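PDB 6T2N: glycoside hydrolase family 16 protein from Akkermansia muciniphila, which probably acts as an endo-beta-galactosidase, an O-glycanase that cuts within the glycan chains of mucin and so starts their breakdown. Local coordinates for residues A[71-76]-A[134-139]; A[162-167]-A[269-274]; A[178-183]-A[236-241]; A[185-190]-A[279-284]; A[213-218]-A[243-248]. All coordinates share one frame; numbering follows the deposited sequence.

Interaction 1. Residues A[71-76]-A[134-139]; sequences KPELGV and SVTTIK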
# COMPACT_ATOMS: atom_id res chain seq x y z
N LYS A 71 -4.91 -4.59 10.89
CA LYS A 71 -4.76 -6.03 11.14
C LYS A 71 -3.49 -6.46 10.45
O LYS A 71 -3.09 -5.85 9.48
CB LYS A 71 -6.00 -6.82 10.77
CG LYS A 71 -7.14 -6.55 11.72
CD LYS A 71 -8.32 -7.45 11.49
CE LYS A 71 -9.57 -7.00 12.21
NZ LYS A 71 -9.50 -7.29 13.66
N PRO A 72 -2.76 -7.42 11.06
CA PRO A 72 -1.52 -7.93 10.48
C PRO A 72 -1.94 -8.82 9.32
O PRO A 72 -2.90 -9.55 9.45
CB PRO A 72 -0.90 -8.74 11.65
CG PRO A 72 -2.09 -9.25 12.40
CD PRO A 72 -3.06 -8.08 12.35
N GLU A 73 -1.21 -8.76 8.22
CA GLU A 73 -1.28 -9.85 7.24
C GLU A 73 -0.44 -10.95 7.85
O GLU A 73 0.54 -10.57 8.48
CB GLU A 73 -0.73 -9.42 5.88
CG GLU A 73 -1.43 -8.26 5.20
CD GLU A 73 -1.17 -8.28 3.71
OE1 GLU A 73 0.02 -8.17 3.37
OE2 GLU A 73 -2.13 -8.46 2.91
N LEU A 74 -0.78 -12.21 7.63
CA LEU A 74 -0.10 -13.39 8.22
C LEU A 74 0.34 -14.39 7.14
O LEU A 74 -0.49 -14.97 6.40
CB LEU A 74 -1.05 -14.02 9.25
CG LEU A 74 -1.52 -13.06 10.34
CD1 LEU A 74 -2.54 -13.69 11.28
CD2 LEU A 74 -0.34 -12.51 11.13
N GLY A 75 1.64 -14.60 7.05
CA GLY A 75 2.21 -15.69 6.23
C GLY A 75 2.72 -15.19 4.90
O GLY A 75 2.90 -14.00 4.73
N VAL A 76 2.99 -16.10 3.99
CA VAL A 76 3.41 -15.72 2.63
C VAL A 76 2.17 -15.36 1.84
O VAL A 76 1.33 -16.20 1.71
CB VAL A 76 4.22 -16.86 2.00
CG1 VAL A 76 4.55 -16.53 0.55
CG2 VAL A 76 5.47 -17.19 2.85
N SER A 134 3.20 -6.39 7.80
CA SER A 134 2.22 -5.85 6.85
C SER A 134 0.93 -5.66 7.65
O SER A 134 0.51 -6.64 8.36
CB SER A 134 2.01 -6.77 5.65
OG SER A 134 1.11 -6.20 4.71
N VAL A 135 0.36 -4.46 7.57
CA VAL A 135 -0.99 -4.13 8.11
C VAL A 135 -1.93 -3.81 6.96
O VAL A 135 -1.48 -3.20 5.97
CB VAL A 135 -0.95 -2.97 9.12
CG1 VAL A 135 -0.34 -3.41 10.44
CG2 VAL A 135 -0.24 -1.74 8.57
N THR A 136 -3.20 -4.14 7.12
CA THR A 136 -4.21 -3.97 6.06
C THR A 136 -5.46 -3.42 6.72
O THR A 136 -5.78 -3.85 7.87
CB THR A 136 -4.45 -5.32 5.37
OG1 THR A 136 -5.54 -5.19 4.46
CG2 THR A 136 -4.71 -6.43 6.37
N THR A 137 -6.15 -2.52 6.03
CA THR A 137 -7.45 -2.00 6.52
C THR A 137 -8.57 -2.87 5.94
O THR A 137 -9.72 -2.53 6.19
CB THR A 137 -7.55 -0.50 6.26
OG1 THR A 137 -7.86 -0.24 4.88
CG2 THR A 137 -6.28 0.23 6.67
N ILE A 138 -8.24 -3.96 5.24
CA ILE A 138 -9.23 -4.68 4.38
C ILE A 138 -10.52 -4.76 5.18
O ILE A 138 -11.56 -4.42 4.60
CB ILE A 138 -8.74 -6.07 3.89
CG1 ILE A 138 -9.62 -6.61 2.74
CG2 ILE A 138 -8.62 -7.06 5.02
CD1 ILE A 138 -9.23 -7.97 2.19
N LYS A 139 -10.39 -5.04 6.47
CA LYS A 139 -11.52 -5.39 7.37
C LYS A 139 -11.84 -4.25 8.34
O LYS A 139 -12.74 -4.42 9.15
CB LYS A 139 -11.18 -6.66 8.16
CG LYS A 139 -11.59 -7.93 7.44
CD LYS A 139 -11.29 -9.23 8.12
CE LYS A 139 -11.69 -10.38 7.22
NZ LYS A 139 -11.36 -11.70 7.80
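K71 and P72 run antiparallel to V135 and T136, with K71 and T136 as a hydrogen-bonded pair and P72 and V135 as a non-hydrogen-bonded one. K71 N gives to T136 O at 3.2 Å, and T136 N answers to K71 O at 2.9 Å. Past the proline, E73 N reaches S134 O at 2.7 Å. CA-H...O contacts fill in between these bonds: V135 CA points to K71 O and P72 CA to S134 O.

E73 carries most of the side-chain contact. Its CG stands beside the backbone N (chi1 -60°) and the chain runs out extended from there, which brings the carboxylate alongside S134. There S134 OG, turned to the carboxylate by a chi1 of -177°, donates to E73 OE1 at 2.6 Å, coming from above the carboxylate plane (41° out of it). Backbone and side chain therefore join this residue pair twice. The second oxygen, E73 OE2, makes a salt bridge with R78, so both oxygens are held. E73 CG also lies against T136 CG2 at 3.9 Å. The other branch of T136 serves its own segment: OG1 accepts from I138 N at 3.1 Å, an ST turn just where the strand ends. At the outer margin, K71 CE brushes K139 CB.

Strand 127-136 lies between strands 71-72 and 267-275 in the large mixed sheet. V135 bonds through its backbone to L271 and packs on L271 and W70, while S134 touches Y86 of strand 85-86, which pairs in parallel with 127-136.

Interaction 2. Residues A[162-167]-A[269-274]; sequences PAIWLL and LILNSA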
# COMPACT_ATOMS: atom_id res chain seq x y z
N PRO A 162 9.71 -1.40 0.74
CA PRO A 162 8.67 -0.73 1.48
C PRO A 162 7.63 -0.29 0.45
O PRO A 162 8.00 0.06 -0.67
CB PRO A 162 9.37 0.46 2.16
CG PRO A 162 10.69 0.67 1.37
CD PRO A 162 10.90 -0.57 0.52
N ALA A 163 6.37 -0.28 0.87
CA ALA A 163 5.23 0.06 0.02
C ALA A 163 4.12 0.65 0.87
O ALA A 163 3.86 0.11 1.95
CB ALA A 163 4.77 -1.17 -0.70
N ILE A 164 3.53 1.74 0.38
CA ILE A 164 2.19 2.26 0.77
C ILE A 164 1.28 2.05 -0.43
O ILE A 164 1.56 2.62 -1.47
CB ILE A 164 2.34 3.74 1.14
CG1 ILE A 164 3.36 3.88 2.26
CG2 ILE A 164 1.02 4.41 1.45
CD1 ILE A 164 3.98 5.25 2.30
N TRP A 165 0.22 1.26 -0.28
CA TRP A 165 -0.64 0.96 -1.44
C TRP A 165 -2.04 0.47 -1.04
O TRP A 165 -2.25 0.09 0.09
CB TRP A 165 0.12 0.01 -2.34
CG TRP A 165 0.43 -1.28 -1.68
CD1 TRP A 165 1.25 -1.46 -0.62
CD2 TRP A 165 -0.06 -2.57 -2.04
NE1 TRP A 165 1.27 -2.78 -0.29
CE2 TRP A 165 0.50 -3.49 -1.15
CE3 TRP A 165 -0.92 -3.05 -3.03
CZ2 TRP A 165 0.23 -4.84 -1.20
CZ3 TRP A 165 -1.17 -4.40 -3.09
CH2 TRP A 165 -0.60 -5.28 -2.19
N LEU A 166 -2.98 0.65 -1.97
CA LEU A 166 -4.43 0.36 -1.83
C LEU A 166 -4.90 -0.52 -3.00
O LEU A 166 -4.41 -0.34 -4.11
CB LEU A 166 -5.20 1.69 -1.83
CG LEU A 166 -4.71 2.73 -0.83
CD1 LEU A 166 -3.72 3.73 -1.43
CD2 LEU A 166 -5.90 3.46 -0.23
N LEU A 167 -5.78 -1.46 -2.69
CA LEU A 167 -6.47 -2.43 -3.59
C LEU A 167 -7.97 -2.14 -3.50
O LEU A 167 -8.45 -1.94 -2.35
CB LEU A 167 -6.22 -3.86 -3.11
CG LEU A 167 -4.85 -4.47 -3.41
CD1 LEU A 167 -4.59 -5.71 -2.54
CD2 LEU A 167 -4.72 -4.79 -4.89
N LEU A 269 -6.33 -0.14 2.43
CA LEU A 269 -4.94 0.36 2.55
C LEU A 269 -4.03 -0.72 3.14
O LEU A 269 -4.46 -1.47 4.05
CB LEU A 269 -4.88 1.60 3.43
CG LEU A 269 -3.46 2.11 3.70
CD1 LEU A 269 -2.72 2.46 2.41
CD2 LEU A 269 -3.46 3.31 4.65
N ILE A 270 -2.82 -0.78 2.60
CA ILE A 270 -1.73 -1.69 3.05
C ILE A 270 -0.46 -0.90 3.28
O ILE A 270 -0.07 -0.16 2.33
CB ILE A 270 -1.45 -2.76 2.02
CG1 ILE A 270 -2.67 -3.62 1.78
CG2 ILE A 270 -0.28 -3.57 2.51
CD1 ILE A 270 -2.35 -4.83 0.92
N LEU A 271 0.16 -1.14 4.44
CA LEU A 271 1.51 -0.66 4.82
C LEU A 271 2.38 -1.90 5.06
O LEU A 271 1.98 -2.72 5.88
CB LEU A 271 1.37 0.21 6.06
CG LEU A 271 0.30 1.29 5.98
CD1 LEU A 271 0.23 2.07 7.27
CD2 LEU A 271 0.58 2.26 4.87
N ASN A 272 3.47 -2.08 4.34
CA ASN A 272 4.24 -3.34 4.41
C ASN A 272 5.70 -3.09 3.97
O ASN A 272 5.96 -2.08 3.24
CB ASN A 272 3.53 -4.44 3.63
CG ASN A 272 3.78 -4.28 2.15
OD1 ASN A 272 3.15 -3.46 1.51
ND2 ASN A 272 4.80 -4.91 1.61
N SER A 273 6.62 -3.93 4.46
CA SER A 273 7.97 -4.14 3.88
C SER A 273 8.04 -5.59 3.40
O SER A 273 7.98 -6.51 4.24
CB SER A 273 9.04 -3.85 4.85
OG SER A 273 9.08 -2.47 5.15
N ALA A 274 8.14 -5.77 2.10
CA ALA A 274 8.51 -7.07 1.52
C ALA A 274 10.03 -7.15 1.43
O ALA A 274 10.69 -6.16 1.76
CB ALA A 274 7.88 -7.26 0.18
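W165 NE1 donates to N272 OD1 at 2.7 Å, a side-chain bond spanning the two strands on the diagonal. The oxygen sits close to the indole plane, at the edge of the ring, but the nitrogen is tilted 26° from the plane of the amide. Ring and amide are steeply inclined, their planes 75° apart. In W165 the CG occupies the position between the backbone N and carbonyl carbon (chi1 62°), and N272 CG does likewise on its strand; the two residues bend toward each other from these positions. The amide's other end, N272 ND2, makes a weak hydrogen bond to Y86 OH.

I270 lies alongside the indole and points the same way. Its CD1 rests over one face of the six-membered ring, 3.8 Å from the centroid, in a CH-pi contact displaced toward the rim, while I270 CG2 packs near the pyrrole nitrogen. Backbone bonds run in both directions between A163 and N272 and between W165 and I270, the bond from I270 N to W165 O measuring 2.7 Å.

The other face of the sheet is mainly aliphatic. I164 CG2 meets L271 CD2 at 4.1 Å, and L166 CG meets L269 CD1 at 3.8 Å. P162, I164, L269 and S273 turn to strand 292-302 of the second sheet, touching F294 or V299. W165 instead touches E179 and D181, consistent with its side of the sheet lining the catalytic cleft of the family. Strand 160-168 pairs on its other side with 179-181 and 183-184, while 127-136 flanks 267-275.

Interaction 3. Residues A[178-183]-A[236-241]; sequences GEIDML and IKLMVD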
# COMPACT_ATOMS: atom_id res chain seq x y z
N GLY A 178 -8.44 -2.91 -9.53
CA GLY A 178 -7.63 -1.69 -9.25
C GLY A 178 -6.58 -1.79 -8.11
O GLY A 178 -6.77 -2.49 -7.11
N GLU A 179 -5.51 -1.03 -8.28
CA GLU A 179 -4.38 -0.92 -7.36
C GLU A 179 -3.74 0.46 -7.50
O GLU A 179 -3.28 0.81 -8.60
CB GLU A 179 -3.34 -2.01 -7.62
CG GLU A 179 -2.45 -2.25 -6.38
CD GLU A 179 -1.18 -3.06 -6.62
OE1 GLU A 179 -1.26 -4.20 -7.17
OE2 GLU A 179 -0.11 -2.50 -6.34
N ILE A 180 -3.63 1.16 -6.38
CA ILE A 180 -3.01 2.52 -6.24
C ILE A 180 -1.80 2.37 -5.32
O ILE A 180 -2.00 2.16 -4.13
CB ILE A 180 -4.05 3.49 -5.66
CG1 ILE A 180 -5.37 3.41 -6.43
CG2 ILE A 180 -3.51 4.91 -5.59
CD1 ILE A 180 -6.49 4.03 -5.66
N ASP A 181 -0.61 2.45 -5.90
CA ASP A 181 0.71 2.36 -5.25
C ASP A 181 1.21 3.77 -4.95
O ASP A 181 1.85 4.38 -5.87
CB ASP A 181 1.65 1.65 -6.24
CG ASP A 181 1.15 0.26 -6.66
OD1 ASP A 181 0.19 -0.22 -6.02
OD2 ASP A 181 1.80 -0.36 -7.55
N MET A 182 0.94 4.32 -3.75
CA MET A 182 1.41 5.70 -3.42
C MET A 182 2.95 5.67 -3.35
O MET A 182 3.62 6.58 -3.95
CB MET A 182 0.77 6.28 -2.14
CG MET A 182 -0.74 6.10 -2.08
SD MET A 182 -1.58 6.71 -0.55
CE MET A 182 -0.59 8.15 -0.13
N LEU A 183 3.51 4.62 -2.72
CA LEU A 183 4.98 4.42 -2.65
C LEU A 183 5.37 2.97 -2.92
O LEU A 183 4.81 2.07 -2.26
CB LEU A 183 5.50 4.82 -1.27
CG LEU A 183 6.88 4.27 -0.90
CD1 LEU A 183 7.96 4.92 -1.75
CD2 LEU A 183 7.16 4.48 0.58
N ILE A 236 -7.16 10.82 -10.01
CA ILE A 236 -6.26 10.54 -8.88
C ILE A 236 -4.87 11.14 -9.11
O ILE A 236 -4.24 10.85 -10.14
CB ILE A 236 -6.15 9.04 -8.63
CG1 ILE A 236 -7.51 8.39 -8.55
CG2 ILE A 236 -5.35 8.81 -7.34
CD1 ILE A 236 -7.44 6.91 -8.52
N LYS A 237 -4.42 11.95 -8.13
CA LYS A 237 -3.07 12.53 -8.00
C LYS A 237 -2.36 11.70 -6.93
O LYS A 237 -3.00 11.48 -5.91
CB LYS A 237 -3.13 14.01 -7.56
CG LYS A 237 -3.45 15.01 -8.66
CD LYS A 237 -4.49 16.10 -8.32
CE LYS A 237 -5.35 16.51 -9.52
NZ LYS A 237 -6.09 17.79 -9.35
N LEU A 238 -1.12 11.26 -7.20
CA LEU A 238 -0.15 10.63 -6.26
C LEU A 238 1.09 11.51 -6.17
O LEU A 238 1.85 11.63 -7.16
CB LEU A 238 0.26 9.26 -6.77
CG LEU A 238 -0.89 8.27 -6.93
CD1 LEU A 238 -0.35 6.93 -7.33
CD2 LEU A 238 -1.73 8.11 -5.68
N MET A 239 1.29 12.07 -4.98
CA MET A 239 2.44 12.95 -4.68
C MET A 239 3.30 12.37 -3.57
O MET A 239 2.81 11.49 -2.79
CB MET A 239 1.97 14.34 -4.25
CG MET A 239 1.30 15.15 -5.37
SD MET A 239 0.30 16.48 -4.65
CE MET A 239 -1.12 15.51 -4.15
N VAL A 240 4.57 12.78 -3.61
CA VAL A 240 5.52 12.84 -2.47
C VAL A 240 5.71 14.31 -2.20
O VAL A 240 6.31 14.95 -3.08
CB VAL A 240 6.94 12.33 -2.77
CG1 VAL A 240 7.66 11.93 -1.49
CG2 VAL A 240 6.97 11.23 -3.81
N ASP A 241 5.39 14.78 -1.01
CA ASP A 241 6.08 16.01 -0.56
C ASP A 241 5.67 17.10 -1.53
O ASP A 241 6.54 17.89 -1.99
CB ASP A 241 7.61 15.80 -0.54
CG ASP A 241 8.15 15.40 0.83
OD1 ASP A 241 7.41 14.73 1.57
OD2 ASP A 241 9.27 15.78 1.13
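I180 aims its CB at L238 and I236 of the facing sheet and divides there into two branches. CG2, anti to the backbone N, meets L238 CD2 at 3.7 Å and L238 CD1 at 4.1 Å, the two side chains crossing at a slant. CG1 lies beside the backbone N (chi1 -50°) and carries CD1 across to I236 CD1, tip to tip at 4.2 Å. L238 widens the patch: its CD1 covers D181 O at 3.7 Å, and its CD2 rests near M182 CG at 4.2 Å.

On the other side of its strand the chain bears E179 and D181, which pack on W165; D181 OD2 is hydrogen-bonded to H198. With E184 they form the E-x-D-x-x-E signature of family 16; in relatives the two glutamates serve as nucleophile and acid/base and the aspartate assists. Within the signature M182 and L183 both face I164, a classic beta bulge.

The strand axes lie 9.2 Å apart, a spacing of face-to-face sheet packing. Strand 179-181 runs between 160-168 and 192-198 in one sheet and strand 235-240 between 225-231 and 243-249 in the other, with F197 and M229 extending the apolar layer between the sheets.

Interaction 4. Residues A[185-190]-A[279-284]; sequences NISQQP and WCEKAP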
# COMPACT_ATOMS: atom_id res chain seq x y z
N ASN A 185 9.59 1.43 -3.45
CA ASN A 185 11.03 1.82 -3.49
C ASN A 185 11.78 0.52 -3.68
O ASN A 185 11.28 -0.42 -3.08
CB ASN A 185 11.41 2.52 -2.19
CG ASN A 185 12.86 2.91 -2.08
OD1 ASN A 185 13.37 3.73 -2.85
ND2 ASN A 185 13.54 2.32 -1.11
N ILE A 186 12.87 0.45 -4.44
CA ILE A 186 13.65 -0.83 -4.41
C ILE A 186 15.15 -0.57 -4.25
O ILE A 186 15.63 0.45 -4.80
CB ILE A 186 13.29 -1.72 -5.61
CG1 ILE A 186 13.53 -0.99 -6.94
CG2 ILE A 186 11.85 -2.25 -5.51
CD1 ILE A 186 13.62 -1.94 -8.13
N SER A 187 15.84 -1.45 -3.51
CA SER A 187 17.28 -1.39 -3.12
C SER A 187 18.20 -0.76 -4.17
O SER A 187 19.05 0.07 -3.78
CB SER A 187 17.78 -2.74 -2.86
OG SER A 187 16.78 -3.50 -2.26
N GLN A 188 18.18 -1.28 -5.40
CA GLN A 188 18.96 -0.78 -6.56
C GLN A 188 18.04 0.28 -7.15
O GLN A 188 16.96 -0.12 -7.55
CB GLN A 188 19.40 -1.98 -7.42
CG GLN A 188 18.42 -2.52 -8.44
CD GLN A 188 17.15 -3.14 -7.89
OE1 GLN A 188 16.81 -2.98 -6.72
NE2 GLN A 188 16.40 -3.84 -8.74
N GLN A 189 18.37 1.57 -7.06
CA GLN A 189 17.41 2.72 -7.17
C GLN A 189 16.73 3.03 -5.83
O GLN A 189 15.50 3.10 -5.77
CB GLN A 189 16.31 2.48 -8.21
CG GLN A 189 16.83 2.29 -9.62
CD GLN A 189 15.72 2.19 -10.63
OE1 GLN A 189 14.94 1.22 -10.69
NE2 GLN A 189 15.69 3.21 -11.47
N PRO A 190 17.49 3.30 -4.75
CA PRO A 190 16.91 3.61 -3.44
C PRO A 190 16.48 5.06 -3.19
O PRO A 190 15.81 5.27 -2.20
CB PRO A 190 18.06 3.31 -2.47
CG PRO A 190 19.30 3.63 -3.27
CD PRO A 190 18.96 3.34 -4.71
N TRP A 279 11.55 -8.85 -9.49
CA TRP A 279 12.39 -7.64 -9.66
C TRP A 279 12.42 -6.91 -8.34
O TRP A 279 11.38 -6.45 -7.86
CB TRP A 279 12.03 -6.72 -10.83
CG TRP A 279 13.28 -6.41 -11.60
CD1 TRP A 279 14.26 -5.53 -11.26
CD2 TRP A 279 13.74 -7.11 -12.77
NE1 TRP A 279 15.28 -5.58 -12.17
CE2 TRP A 279 14.99 -6.54 -13.11
CE3 TRP A 279 13.20 -8.13 -13.58
CZ2 TRP A 279 15.71 -6.97 -14.23
CZ3 TRP A 279 13.93 -8.54 -14.67
CH2 TRP A 279 15.16 -7.97 -14.99
N CYS A 280 13.63 -6.97 -7.82
CA CYS A 280 14.19 -6.36 -6.59
C CYS A 280 15.40 -7.27 -6.34
O CYS A 280 15.21 -8.48 -6.19
CB CYS A 280 13.20 -6.29 -5.42
SG CYS A 280 13.67 -5.11 -4.11
N GLU A 281 16.62 -6.76 -6.45
CA GLU A 281 17.71 -7.34 -5.65
C GLU A 281 17.13 -8.27 -4.57
O GLU A 281 16.23 -7.90 -3.79
CB GLU A 281 18.52 -6.22 -4.98
CG GLU A 281 19.73 -5.77 -5.78
CD GLU A 281 20.46 -4.63 -5.12
OE1 GLU A 281 19.98 -4.17 -4.07
OE2 GLU A 281 21.48 -4.19 -5.67
N LYS A 282 17.67 -9.46 -4.45
CA LYS A 282 17.27 -10.32 -3.32
C LYS A 282 18.16 -9.94 -2.12
O LYS A 282 19.27 -9.46 -2.31
CB LYS A 282 17.21 -11.76 -3.85
CG LYS A 282 16.35 -11.88 -5.12
CD LYS A 282 15.03 -12.63 -4.98
CE LYS A 282 15.27 -14.08 -4.55
NZ LYS A 282 14.04 -14.90 -4.39
N ALA A 283 17.62 -9.99 -0.92
CA ALA A 283 18.37 -9.73 0.32
C ALA A 283 19.46 -10.80 0.52
O ALA A 283 19.35 -11.91 0.03
CB ALA A 283 17.36 -9.72 1.43
N PRO A 284 20.58 -10.54 1.22
CA PRO A 284 21.69 -11.51 1.23
C PRO A 284 21.33 -12.87 1.86
O PRO A 284 20.55 -12.87 2.72
CB PRO A 284 22.77 -10.82 2.06
CG PRO A 284 22.41 -9.34 1.97
CD PRO A 284 20.89 -9.32 1.98
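Q188 and E281 slide past each other in opposite directions, with amide and carboxylate planes only 19° apart. Q188 CB lies 3.5 Å from E281 OE2 near the far end of the acid, and Q188 OE1 comes back beside E281 CB. A bend at chi2 (-65°) turns the amide away from the acid's tip and toward W279. There Q188 and W279 cross at about a right angle as side chains, yet their flat groups are only 20° apart. Q188 NE2 comes to the indole at its edge, near the ring plane, 3.7 Å from W279 CD1. Q188 and W279 both also touch a neighbouring molecule in the crystal, which may influence how they are turned.

Further in, the contact is apolar. I186 presents CB and CG2 to the sulfur of C280, with CG2 to SG at 3.7 Å, and C280 in turn rests on W161. The sulfur gets there because it stands anti to the backbone N of C280. S187 OG, near this sulfur, takes its main bond from G159 N, which ties the turn to the chain leading into strand 160-168. The two segments share no hydrogen bond and meet by packing alone.

This is loop-on-loop packing at the surface of the beta-sandwich. The 185-190 loop leaves directly after the strands bearing the E-x-D-x-x-E signature, a placing consistent with the rim of the substrate cleft, where loops between jelly-roll strands shape the binding groove in this family.

Interaction 5. Residues A[213-218]-A[243-248]; sequences GTVKIE and KLVKSI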
# COMPACT_ATOMS: atom_id res chain seq x y z
N GLY A 213 4.52 6.79 -12.57
CA GLY A 213 5.62 7.75 -12.70
C GLY A 213 6.62 7.53 -11.60
O GLY A 213 6.46 6.56 -10.86
N THR A 214 7.62 8.39 -11.53
CA THR A 214 8.79 8.30 -10.64
C THR A 214 9.18 9.73 -10.24
O THR A 214 9.11 10.61 -11.10
CB THR A 214 9.95 7.59 -11.36
OG1 THR A 214 10.91 8.50 -11.92
CG2 THR A 214 9.46 6.70 -12.46
N VAL A 215 9.60 9.95 -9.00
CA VAL A 215 10.54 11.08 -8.70
C VAL A 215 11.74 10.50 -7.95
O VAL A 215 11.58 9.49 -7.20
CB VAL A 215 9.86 12.24 -7.95
CG1 VAL A 215 8.59 12.66 -8.65
CG2 VAL A 215 9.56 11.91 -6.50
N LYS A 216 12.92 11.08 -8.22
CA LYS A 216 14.17 10.88 -7.47
C LYS A 216 14.14 11.89 -6.32
O LYS A 216 13.95 13.08 -6.60
CB LYS A 216 15.39 11.05 -8.39
CG LYS A 216 16.71 10.58 -7.79
CD LYS A 216 17.77 10.06 -8.78
CE LYS A 216 18.73 9.06 -8.14
NZ LYS A 216 20.16 9.29 -8.49
N ILE A 217 14.25 11.44 -5.08
CA ILE A 217 14.61 12.31 -3.93
C ILE A 217 16.00 11.88 -3.42
O ILE A 217 16.17 10.70 -3.12
CB ILE A 217 13.50 12.27 -2.88
CG1 ILE A 217 12.25 12.94 -3.42
CG2 ILE A 217 13.94 12.92 -1.59
CD1 ILE A 217 11.02 12.70 -2.58
N GLU A 218 16.97 12.79 -3.35
CA GLU A 218 18.37 12.42 -3.00
C GLU A 218 18.48 12.15 -1.50
O GLU A 218 17.91 12.94 -0.72
CB GLU A 218 19.32 13.51 -3.48
CG GLU A 218 20.30 13.02 -4.53
CD GLU A 218 21.51 13.93 -4.50
OE1 GLU A 218 21.34 15.15 -4.74
OE2 GLU A 218 22.60 13.46 -4.16
N LYS A 243 5.27 17.04 -4.58
CA LYS A 243 5.76 16.79 -5.96
C LYS A 243 4.91 15.67 -6.57
O LYS A 243 4.69 14.65 -5.89
CB LYS A 243 7.25 16.46 -5.96
CG LYS A 243 8.12 17.64 -5.55
CD LYS A 243 9.58 17.31 -5.30
CE LYS A 243 10.34 18.46 -4.66
NZ LYS A 243 11.29 17.98 -3.63
N LEU A 244 4.40 15.92 -7.78
CA LEU A 244 3.48 15.00 -8.50
C LEU A 244 4.32 13.84 -9.05
O LEU A 244 5.23 14.11 -9.86
CB LEU A 244 2.75 15.74 -9.62
CG LEU A 244 1.82 14.88 -10.48
CD1 LEU A 244 0.49 14.60 -9.79
CD2 LEU A 244 1.59 15.53 -11.83
N VAL A 245 4.02 12.61 -8.63
CA VAL A 245 4.59 11.39 -9.27
C VAL A 245 3.73 10.98 -10.48
O VAL A 245 4.24 10.87 -11.62
CB VAL A 245 4.72 10.27 -8.24
CG1 VAL A 245 5.62 9.17 -8.79
CG2 VAL A 245 5.27 10.80 -6.94
N LYS A 246 2.44 10.80 -10.25
CA LYS A 246 1.55 10.30 -11.31
C LYS A 246 0.11 10.78 -11.06
O LYS A 246 -0.38 10.74 -9.96
CB LYS A 246 1.74 8.79 -11.36
CG LYS A 246 1.10 8.13 -12.54
CD LYS A 246 1.81 8.41 -13.83
CE LYS A 246 0.91 8.12 -15.02
NZ LYS A 246 1.70 7.82 -16.22
N SER A 247 -0.50 11.34 -12.09
CA SER A 247 -1.95 11.63 -12.19
C SER A 247 -2.54 10.59 -13.13
O SER A 247 -1.82 10.17 -14.04
CB SER A 247 -2.19 13.01 -12.72
OG SER A 247 -2.50 12.95 -14.13
N ILE A 248 -3.81 10.26 -12.94
CA ILE A 248 -4.64 9.49 -13.90
C ILE A 248 -5.95 10.26 -14.10
O ILE A 248 -6.43 10.82 -13.12
CB ILE A 248 -4.80 8.09 -13.29
CG1 ILE A 248 -5.40 7.14 -14.32
CG2 ILE A 248 -5.62 8.11 -12.01
CD1 ILE A 248 -5.64 5.76 -13.75
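V245 and K246 form a classic beta bulge opposite L238 and lie against G213, T214 and V215 at the margin of the sandwich. V245 supplies most of the contact. Its CG1, anti to the backbone N (chi1 -165°), lies over the backbone of the other strand, 3.4 Å from G213 C and 3.5 Å from T214 N. The second branch, CG2, meets V215 CG1 at 4.2 Å, and the two valines cross at about a right angle. V215 CG1 also comes to within 3.9 Å of L244 O.

G213 faces the bulge without a side chain, which lets the main chains draw near: its CA makes a CA-H...O contact with V245 O at 3.6 Å. K246 lies across the same glycine. Its chain is bent at chi2 (72°), which brings CD to 3.4 Å from G213 N before the end of the side chain leads away. Apart from the valine pair and the CA-H...O contact, methyl and methylene groups lie on backbone, and the segments share no hydrogen bond.

The strand axes are antiparallel, at 179°, and only 5.2 Å apart, but each strand bonds to a different partner: G213 and V215 to S195 and V193, V245 and K246 to L238. V240 packs on V215, I217 and V245 and fills in beside them. Two edge strands, one from each sheet, thus lie side by side at the border of this sandwich, in keeping with the beta-sandwich jelly roll of family 16.

From the N terminus, interaction 1 comes first, closing a loop of 57 residues before any other contact opens and placing strand 71-72 on strand 127-136. Interaction 2 then joins strands 160-168 and 267-275 across 101 residues. Interactions 3 and 5 are nested within that span and cross each other, binding the mixed sheet to strands 235-240 and 243-249 of the antiparallel sheet. Interaction 4 crosses both 2 and 3 and encloses 5, drawing together two surface loops. Interactions 1, 2 and 3 follow one another through neighbouring strands of the mixed sheet, and 3 and 5 share the hairpin 235-249.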